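Local coordinates for ABC sugar transporter, periplasmic sugar binding protein (Legionella pneumophila subsp. pneumophila, PDB 3ROT), which probably binds a sugar in the periplasm as the solute-binding component of an ABC transporter, at residues A[56-61]-A[79-84]; A[48-53]-A[65-70]. All coordinates share one frame; numbering follows the deposited sequence.

Contact 1: residues A[56-61]-A[79-84]; sequences SALATY and LQRANK
L58 and R81 run past each other in opposite directions across the groove between two neighbouring helices, 47-59 and 76-85, of a Rossmann-like alpha/beta domain of the periplasmic binding protein fold. The helices are joined through strand 64-67, and L58 stands closest to A82 at the backbone level, with their CA atoms 6.5 Å apart. The leucine side chain points at the partner helix and divides its two methyls between two residues. CD2 meets the methyl of A82, with L58 CD2 3.5 Å from A82 CB. The other branch rests on the aliphatic part of the arginine, L58 CD1 lying 3.5 Å from R81 CD. A CG beside the backbone N and anti to the carbonyl carbon (chi1 -66°) is carried toward helix 76-85, and the branching beyond it sends CD1 to R81 and CD2 to A82.

R81 reaches back toward helix 47-59 as a chain extended from CG to NE, its CG anti to the backbone N (chi1 179°). The charge is answered by a salt bridge from R81 NH1 to E55, one turn before A59 on the same helix, which, with the leucine against one face, probably steadies the group. I65 and I87 also touch L58, and V89 touches A82, so the apolar side of the contact continues into the sheet. The guanidinium itself is laid flat over the leucine, an apolar contact against one face: L58 CB sits 3.9 Å above the plane of the R81 guanidinium and over its centre.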
# COMPACT_ATOMS: atom_id res chain seq x y z
N SER A 56 4.64 -26.28 -1.53
CA SER A 56 3.57 -26.85 -0.72
C SER A 56 2.32 -27.08 -1.56
O SER A 56 1.55 -28.00 -1.29
CB SER A 56 3.25 -25.95 0.48
OG SER A 56 2.95 -24.62 0.08
N ALA A 57 2.13 -26.27 -2.59
CA ALA A 57 0.97 -26.44 -3.46
C ALA A 57 1.10 -27.76 -4.21
O ALA A 57 0.14 -28.52 -4.31
CB ALA A 57 0.87 -25.28 -4.44
N LEU A 58 2.30 -28.03 -4.72
CA LEU A 58 2.58 -29.26 -5.47
C LEU A 58 2.26 -30.52 -4.68
O LEU A 58 1.74 -31.49 -5.23
CB LEU A 58 4.05 -29.31 -5.91
CG LEU A 58 4.53 -28.27 -6.91
CD1 LEU A 58 6.00 -28.48 -7.23
CD2 LEU A 58 3.70 -28.38 -8.17
N ALA A 59 2.57 -30.50 -3.38
CA ALA A 59 2.32 -31.64 -2.51
C ALA A 59 0.86 -32.06 -2.48
O ALA A 59 0.54 -33.23 -2.26
CB ALA A 59 2.80 -31.32 -1.10
N THR A 60 -0.04 -31.11 -2.70
CA THR A 60 -1.47 -31.39 -2.68
C THR A 60 -2.00 -31.93 -4.00
O THR A 60 -3.18 -32.24 -4.11
CB THR A 60 -2.29 -30.13 -2.33
OG1 THR A 60 -2.13 -29.16 -3.37
CG2 THR A 60 -1.81 -29.53 -1.01
N TYR A 61 -1.12 -32.04 -4.99
CA TYR A 61 -1.52 -32.54 -6.31
C TYR A 61 -2.78 -31.83 -6.83
O TYR A 61 -3.81 -32.46 -7.05
CB TYR A 61 -1.76 -34.05 -6.26
CG TYR A 61 -0.49 -34.86 -6.11
CD1 TYR A 61 0.32 -35.13 -7.22
CD2 TYR A 61 -0.06 -35.29 -4.85
CE1 TYR A 61 1.53 -35.80 -7.08
CE2 TYR A 61 1.15 -35.96 -4.70
CZ TYR A 61 1.95 -36.21 -5.82
OH TYR A 61 3.16 -36.85 -5.67
N LEU A 79 9.48 -25.79 -10.82
CA LEU A 79 8.83 -25.93 -12.11
C LEU A 79 9.07 -27.32 -12.69
O LEU A 79 8.15 -27.95 -13.20
CB LEU A 79 9.35 -24.87 -13.08
CG LEU A 79 8.89 -23.45 -12.76
CD1 LEU A 79 9.56 -22.46 -13.70
CD2 LEU A 79 7.36 -23.37 -12.88
N GLN A 80 10.31 -27.77 -12.61
CA GLN A 80 10.67 -29.08 -13.12
C GLN A 80 9.93 -30.16 -12.32
O GLN A 80 9.44 -31.14 -12.88
CB GLN A 80 12.18 -29.28 -13.03
CG GLN A 80 12.94 -28.59 -14.15
CD GLN A 80 14.44 -28.61 -13.95
OE1 GLN A 80 14.98 -29.58 -13.43
NE2 GLN A 80 15.11 -27.55 -14.38
N ARG A 81 9.86 -29.97 -11.01
CA ARG A 81 9.16 -30.92 -10.15
C ARG A 81 7.71 -31.00 -10.61
O ARG A 81 7.19 -32.09 -10.87
CB ARG A 81 9.22 -30.47 -8.69
CG ARG A 81 8.48 -31.39 -7.72
CD ARG A 81 8.48 -30.81 -6.31
NE ARG A 81 7.48 -31.46 -5.46
CZ ARG A 81 7.12 -31.03 -4.25
NH1 ARG A 81 7.68 -29.95 -3.73
NH2 ARG A 81 6.20 -31.69 -3.56
N ALA A 82 7.07 -29.84 -10.72
CA ALA A 82 5.68 -29.78 -11.16
C ALA A 82 5.52 -30.51 -12.48
O ALA A 82 4.55 -31.25 -12.68
CB ALA A 82 5.25 -28.33 -11.31
N ASN A 83 6.47 -30.30 -13.38
CA ASN A 83 6.43 -30.94 -14.68
C ASN A 83 6.45 -32.46 -14.57
O ASN A 83 5.72 -33.16 -15.29
CB ASN A 83 7.60 -30.46 -15.53
CG ASN A 83 7.42 -30.79 -16.99
OD1 ASN A 83 6.43 -30.40 -17.60
ND2 ASN A 83 8.38 -31.51 -17.56
N LYS A 84 7.27 -32.98 -13.66
CA LYS A 84 7.36 -34.42 -13.46
C LYS A 84 6.07 -35.01 -12.87
O LYS A 84 5.66 -36.11 -13.24
CB LYS A 84 8.55 -34.76 -12.56
CG LYS A 84 9.90 -34.45 -13.18
CD LYS A 84 11.03 -35.23 -12.51
CE LYS A 84 11.38 -34.69 -11.13
NZ LYS A 84 11.98 -33.33 -11.21

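Contact 2: residues A[48-53]-A[65-70]; sequences PKQVQF and IATTIP
The C-terminal end of a parallel beta strand, where periplasmic binding proteins of this Rossmann-like fold place their ligand-facing loops, meets helix 47-59 here through the amide of Q50. The strand is 64-67, with neighbours 5-9 and 89-92 in its sheet, and the chain runs on from it through T68 to P70. Q50 and T68 are the closest pair at the backbone level, yet their CA atoms are 9.3 Å apart, a gap spanned by the long side chain. With CG anti to the backbone N (chi1 166°) and the chain extended beyond it, the amide is carried straight to T67 and T68.

There Q50 NE2 donates to T68 OG1 over 3.1 Å. The N-H...O angle of 165° is nearly straight, and the hydroxyl oxygen lies only 9° out of the amide plane. T68 OG1 is also hydrogen-bonded to H11, so the threonine joins the helix to the loop after strand 5-9. T67 OG1 stands 3.2 Å from the same Q50 NE2 and is hydrogen-bonded to I9 O.

The whole contact is buried, and a bound glycerol, probably from the crystallisation liquor, lies about 6 Å from the T68 side chain, consistent with a nearby pocket. The other end of the amide is less well provided for: buried Q50 OE1 has no polar partner in the model, and the P70 ring lies beside it, with P70 CD 3.9 Å from Q50 OE1.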
# COMPACT_ATOMS: atom_id res chain seq x y z
N PRO A 48 11.86 -16.54 -2.14
CA PRO A 48 11.94 -17.81 -1.41
C PRO A 48 10.59 -18.23 -0.82
O PRO A 48 10.23 -19.41 -0.82
CB PRO A 48 13.02 -17.54 -0.36
CG PRO A 48 12.95 -16.05 -0.16
CD PRO A 48 12.78 -15.55 -1.56
N LYS A 49 9.84 -17.26 -0.31
CA LYS A 49 8.52 -17.53 0.25
C LYS A 49 7.61 -18.07 -0.85
O LYS A 49 6.89 -19.06 -0.65
CB LYS A 49 7.93 -16.26 0.84
CG LYS A 49 6.61 -16.46 1.54
CD LYS A 49 6.72 -17.52 2.61
CE LYS A 49 5.65 -17.33 3.68
NZ LYS A 49 5.79 -15.97 4.31
N GLN A 50 7.64 -17.43 -2.01
CA GLN A 50 6.83 -17.86 -3.14
C GLN A 50 7.23 -19.27 -3.57
O GLN A 50 6.38 -20.08 -3.92
CB GLN A 50 6.97 -16.90 -4.33
CG GLN A 50 6.41 -17.47 -5.64
CD GLN A 50 6.36 -16.46 -6.77
OE1 GLN A 50 7.17 -15.54 -6.84
NE2 GLN A 50 5.41 -16.65 -7.68
N VAL A 51 8.53 -19.55 -3.55
CA VAL A 51 9.02 -20.87 -3.93
C VAL A 51 8.43 -21.91 -2.98
O VAL A 51 8.01 -22.99 -3.40
CB VAL A 51 10.57 -20.94 -3.89
CG1 VAL A 51 11.03 -22.39 -3.96
CG2 VAL A 51 11.16 -20.15 -5.05
N GLN A 52 8.39 -21.59 -1.69
CA GLN A 52 7.82 -22.51 -0.72
C GLN A 52 6.33 -22.69 -0.99
O GLN A 52 5.81 -23.80 -0.89
CB GLN A 52 8.06 -21.97 0.70
CG GLN A 52 7.53 -22.89 1.79
CD GLN A 52 7.89 -24.34 1.55
OE1 GLN A 52 9.05 -24.67 1.27
NE2 GLN A 52 6.90 -25.22 1.67
N PHE A 53 5.64 -21.60 -1.33
CA PHE A 53 4.21 -21.68 -1.65
C PHE A 53 3.97 -22.69 -2.78
O PHE A 53 3.10 -23.56 -2.69
CB PHE A 53 3.67 -20.32 -2.07
CG PHE A 53 3.38 -19.39 -0.93
CD1 PHE A 53 2.61 -19.81 0.15
CD2 PHE A 53 3.85 -18.08 -0.94
CE1 PHE A 53 2.30 -18.94 1.20
CE2 PHE A 53 3.54 -17.20 0.09
CZ PHE A 53 2.77 -17.64 1.17
N ILE A 65 -1.95 -24.88 -11.61
CA ILE A 65 -1.36 -23.75 -10.91
C ILE A 65 -1.02 -22.65 -11.89
O ILE A 65 -0.51 -22.90 -12.98
CB ILE A 65 -0.05 -24.15 -10.17
CG1 ILE A 65 -0.35 -25.12 -9.03
CG2 ILE A 65 0.63 -22.90 -9.60
CD1 ILE A 65 0.90 -25.57 -8.29
N ALA A 66 -1.34 -21.42 -11.50
CA ALA A 66 -1.00 -20.26 -12.31
C ALA A 66 -0.01 -19.56 -11.38
O ALA A 66 -0.25 -19.45 -10.18
CB ALA A 66 -2.21 -19.39 -12.56
N THR A 67 1.12 -19.12 -11.92
CA THR A 67 2.11 -18.46 -11.09
C THR A 67 2.98 -17.47 -11.86
O THR A 67 3.14 -17.59 -13.07
CB THR A 67 3.04 -19.51 -10.39
OG1 THR A 67 3.89 -18.85 -9.46
CG2 THR A 67 3.90 -20.24 -11.41
N THR A 68 3.50 -16.48 -11.16
CA THR A 68 4.39 -15.51 -11.76
C THR A 68 5.77 -16.17 -11.64
O THR A 68 5.97 -17.04 -10.79
CB THR A 68 4.39 -14.17 -10.99
OG1 THR A 68 4.97 -14.37 -9.70
CG2 THR A 68 2.97 -13.65 -10.81
N ILE A 69 6.71 -15.79 -12.50
CA ILE A 69 8.04 -16.37 -12.45
C ILE A 69 9.00 -15.20 -12.68
O ILE A 69 9.54 -15.04 -13.77
CB ILE A 69 8.21 -17.46 -13.54
CG1 ILE A 69 7.01 -18.40 -13.53
CG2 ILE A 69 9.51 -18.24 -13.30
CD1 ILE A 69 7.05 -19.53 -14.57
N PRO A 70 9.21 -14.37 -11.64
CA PRO A 70 10.09 -13.19 -11.66
C PRO A 70 11.58 -13.45 -11.54
O PRO A 70 12.35 -12.51 -11.36
CB PRO A 70 9.57 -12.37 -10.49
CG PRO A 70 9.26 -13.42 -9.49
CD PRO A 70 8.55 -14.49 -10.32

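Contacts 1 and 2 have centres about 11 Å apart and share helix 47-59, contact 2 using its earlier turns and contact 1 its C-terminal end. Along the chain their segments alternate: 48-53, 56-61, 65-70, 79-84. Helix 47-59, strand 64-67 and helix 76-85 thus follow in sequence, and both contacts belong to one domain, built on the six-stranded parallel sheet. I65 bridges them, its CD1 lying 3.9 Å from A57 CB; I69 and L79 also touch, with L79 CD1 4.0 Å from I69 CD1. One helix is therefore packed on helix 76-85 at one end and tied to T68 at the other, the latter near the loops where this fold usually holds its ligand.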